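Local coordinates for L-Ribose isomerase (Acinetobacter, PDB 4Q0S), which probably interconverts L-ribose and its ketose L-ribulose as a cobalt-bound cupin-barrel sugar isomerase, at residues Arg27-Leu32 with Ala73-Glu78. Numbering follows the deposited sequence.
Sequences REAAAL and AMIIFE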
loop_
_atom_site.group_PDB
_atom_site.type_symbol
_atom_site.label_atom_id
_atom_site.label_comp_id
_atom_site.label_asym_id
_atom_site.label_seq_id
_atom_site.Cartn_x
_atom_site.Cartn_y
_atom_site.Cartn_z
ATOM N N ARG A 27 -8.664 -17.476 -2.961
ATOM C CA ARG A 27 -7.458 -17.016 -3.645
ATOM C C ARG A 27 -7.515 -15.518 -3.950
ATOM O O ARG A 27 -6.505 -14.829 -3.842
ATOM C CB ARG A 27 -7.204 -17.836 -4.917
ATOM C CG ARG A 27 -6.887 -19.308 -4.614
ATOM C CD ARG A 27 -6.423 -20.078 -5.848
ATOM N NE ARG A 27 -5.037 -19.770 -6.206
ATOM C CZ ARG A 27 -4.417 -20.237 -7.290
ATOM N NH1 ARG A 27 -5.058 -21.037 -8.140
ATOM N NH2 ARG A 27 -3.154 -19.901 -7.529
ATOM N N GLU A 28 -8.690 -15.006 -4.310
ATOM C CA GLU A 28 -8.825 -13.574 -4.583
ATOM C C GLU A 28 -8.587 -12.811 -3.297
ATOM O O GLU A 28 -7.996 -11.733 -3.311
ATOM C CB GLU A 28 -10.226 -13.206 -5.071
ATOM C CG GLU A 28 -10.473 -13.354 -6.558
ATOM C CD GLU A 28 -9.584 -12.463 -7.410
ATOM O OE1 GLU A 28 -9.135 -11.400 -6.930
ATOM O OE2 GLU A 28 -9.351 -12.828 -8.577
ATOM N N ALA A 29 -9.079 -13.369 -2.190
ATOM C CA ALA A 29 -8.941 -12.724 -0.894
ATOM C C ALA A 29 -7.487 -12.683 -0.473
ATOM O O ALA A 29 -7.036 -11.700 0.100
ATOM C CB ALA A 29 -9.778 -13.457 0.162
ATOM N N ALA A 30 -6.752 -13.755 -0.758
ATOM C CA ALA A 30 -5.341 -13.795 -0.407
ATOM C C ALA A 30 -4.572 -12.739 -1.199
ATOM O O ALA A 30 -3.632 -12.136 -0.689
ATOM C CB ALA A 30 -4.769 -15.189 -0.673
ATOM N N ALA A 31 -4.979 -12.515 -2.445
ATOM C CA ALA A 31 -4.319 -11.521 -3.289
ATOM C C ALA A 31 -4.612 -10.139 -2.718
ATOM O O ALA A 31 -3.735 -9.274 -2.650
ATOM C CB ALA A 31 -4.832 -11.623 -4.738
ATOM N N LEU A 32 -5.857 -9.933 -2.305
ATOM C CA LEU A 32 -6.243 -8.656 -1.721
ATOM C C LEU A 32 -5.388 -8.437 -0.469
ATOM O O LEU A 32 -4.867 -7.343 -0.231
ATOM C CB LEU A 32 -7.734 -8.676 -1.367
ATOM C CG LEU A 32 -8.341 -7.421 -0.734
ATOM C CD1 LEU A 32 -8.210 -6.236 -1.681
ATOM C CD2 LEU A 32 -9.811 -7.677 -0.428
ATOM N N ALA A 73 -20.568 -15.798 6.982
ATOM C CA ALA A 73 -19.432 -16.445 6.345
ATOM C C ALA A 73 -18.303 -15.422 6.242
ATOM O O ALA A 73 -18.548 -14.216 6.124
ATOM C CB ALA A 73 -19.823 -16.937 4.962
ATOM N N MET A 74 -17.067 -15.905 6.273
ATOM C CA MET A 74 -15.922 -15.012 6.212
ATOM C C MET A 74 -14.668 -15.798 5.908
ATOM O O MET A 74 -14.674 -17.030 5.894
ATOM C CB MET A 74 -15.728 -14.328 7.562
ATOM C CG MET A 74 -15.197 -15.296 8.615
ATOM S SD MET A 74 -15.261 -14.663 10.288
ATOM C CE MET A 74 -14.056 -13.325 10.151
ATOM N N ILE A 75 -13.584 -15.063 5.694
ATOM C CA ILE A 75 -12.296 -15.673 5.417
ATOM C C ILE A 75 -11.320 -15.221 6.484
ATOM O O ILE A 75 -11.349 -14.065 6.903
ATOM C CB ILE A 75 -11.745 -15.235 4.040
ATOM C CG1 ILE A 75 -12.614 -15.818 2.928
ATOM C CG2 ILE A 75 -10.286 -15.672 3.896
ATOM C CD1 ILE A 75 -12.128 -15.486 1.550
ATOM N N ILE A 76 -10.469 -16.136 6.933
ATOM C CA ILE A 76 -9.469 -15.797 7.931
ATOM C C ILE A 76 -8.147 -16.409 7.514
ATOM O O ILE A 76 -8.073 -17.607 7.246
ATOM C CB ILE A 76 -9.826 -16.343 9.336
ATOM C CG1 ILE A 76 -11.140 -15.726 9.823
ATOM C CG2 ILE A 76 -8.701 -16.020 10.317
ATOM C CD1 ILE A 76 -11.602 -16.250 11.189
ATOM N N PHE A 77 -7.117 -15.572 7.423
ATOM C CA PHE A 77 -5.779 -16.030 7.080
ATOM C C PHE A 77 -4.980 -15.783 8.349
ATOM O O PHE A 77 -4.684 -14.642 8.703
ATOM C CB PHE A 77 -5.186 -15.222 5.918
ATOM C CG PHE A 77 -5.883 -15.437 4.601
ATOM C CD1 PHE A 77 -5.974 -16.709 4.041
ATOM C CD2 PHE A 77 -6.424 -14.362 3.904
ATOM C CE1 PHE A 77 -6.594 -16.903 2.800
ATOM C CE2 PHE A 77 -7.043 -14.542 2.663
ATOM C CZ PHE A 77 -7.128 -15.814 2.111
ATOM N N GLU A 78 -4.652 -16.863 9.045
ATOM C CA GLU A 78 -3.914 -16.778 10.291
ATOM C C GLU A 78 -2.404 -16.816 10.071
ATOM O O GLU A 78 -1.870 -17.806 9.572
ATOM C CB GLU A 78 -4.369 -17.925 11.192
ATOM C CG GLU A 78 -3.648 -18.069 12.507
ATOM C CD GLU A 78 -4.193 -19.241 13.311
ATOM O OE1 GLU A 78 -5.235 -19.076 13.975
ATOM O OE2 GLU A 78 -3.587 -20.331 13.261
#
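Ala29 and Ala30 bring segment 27-32 of helix 19-35 against segment 73-78 of strand 73-82 in the cupin barrel, the axes of these segments passing 9.7 Å apart at 54°. The helix lies on the outside of the barrel wall, and the small alanines let the backbone come close: Ala29 CA is 7.7 Å from Ile75 CA. Strand alternation divides the work. Ile75 and Phe77 point at the helix, while Ile76, on the other side of the strand, touches the bound D-ribitol. In Ile75, CG1 stands anti to the carbonyl carbon (chi1 -68°) and the chain runs on extended, which carries CD1 to Ala29 CB at 3.4 Å, a tight carbon pair. The ring of Phe77 reaches for the next residue of the helix, with CZ 3.7 Å from Ala30 CB. Its CE2 also meets the main chain between the two alanines, where Ala29 C sits at the ring edge, near the plane. No hydrogen bond crosses this buried van der Waals contact. Val26, one turn earlier on the helix, also packs on Ile75 and Phe77. Glu28, whose side chain leads away from the strand, hydrogen-bonds through OE2 to His109 and Trp66 of the second subunit, so the same helix reaches the subunit interface. Ile75 CG2 lies over one face of the Phe77 ring, 3.6 Å from its plane and nearer the edge than the centre.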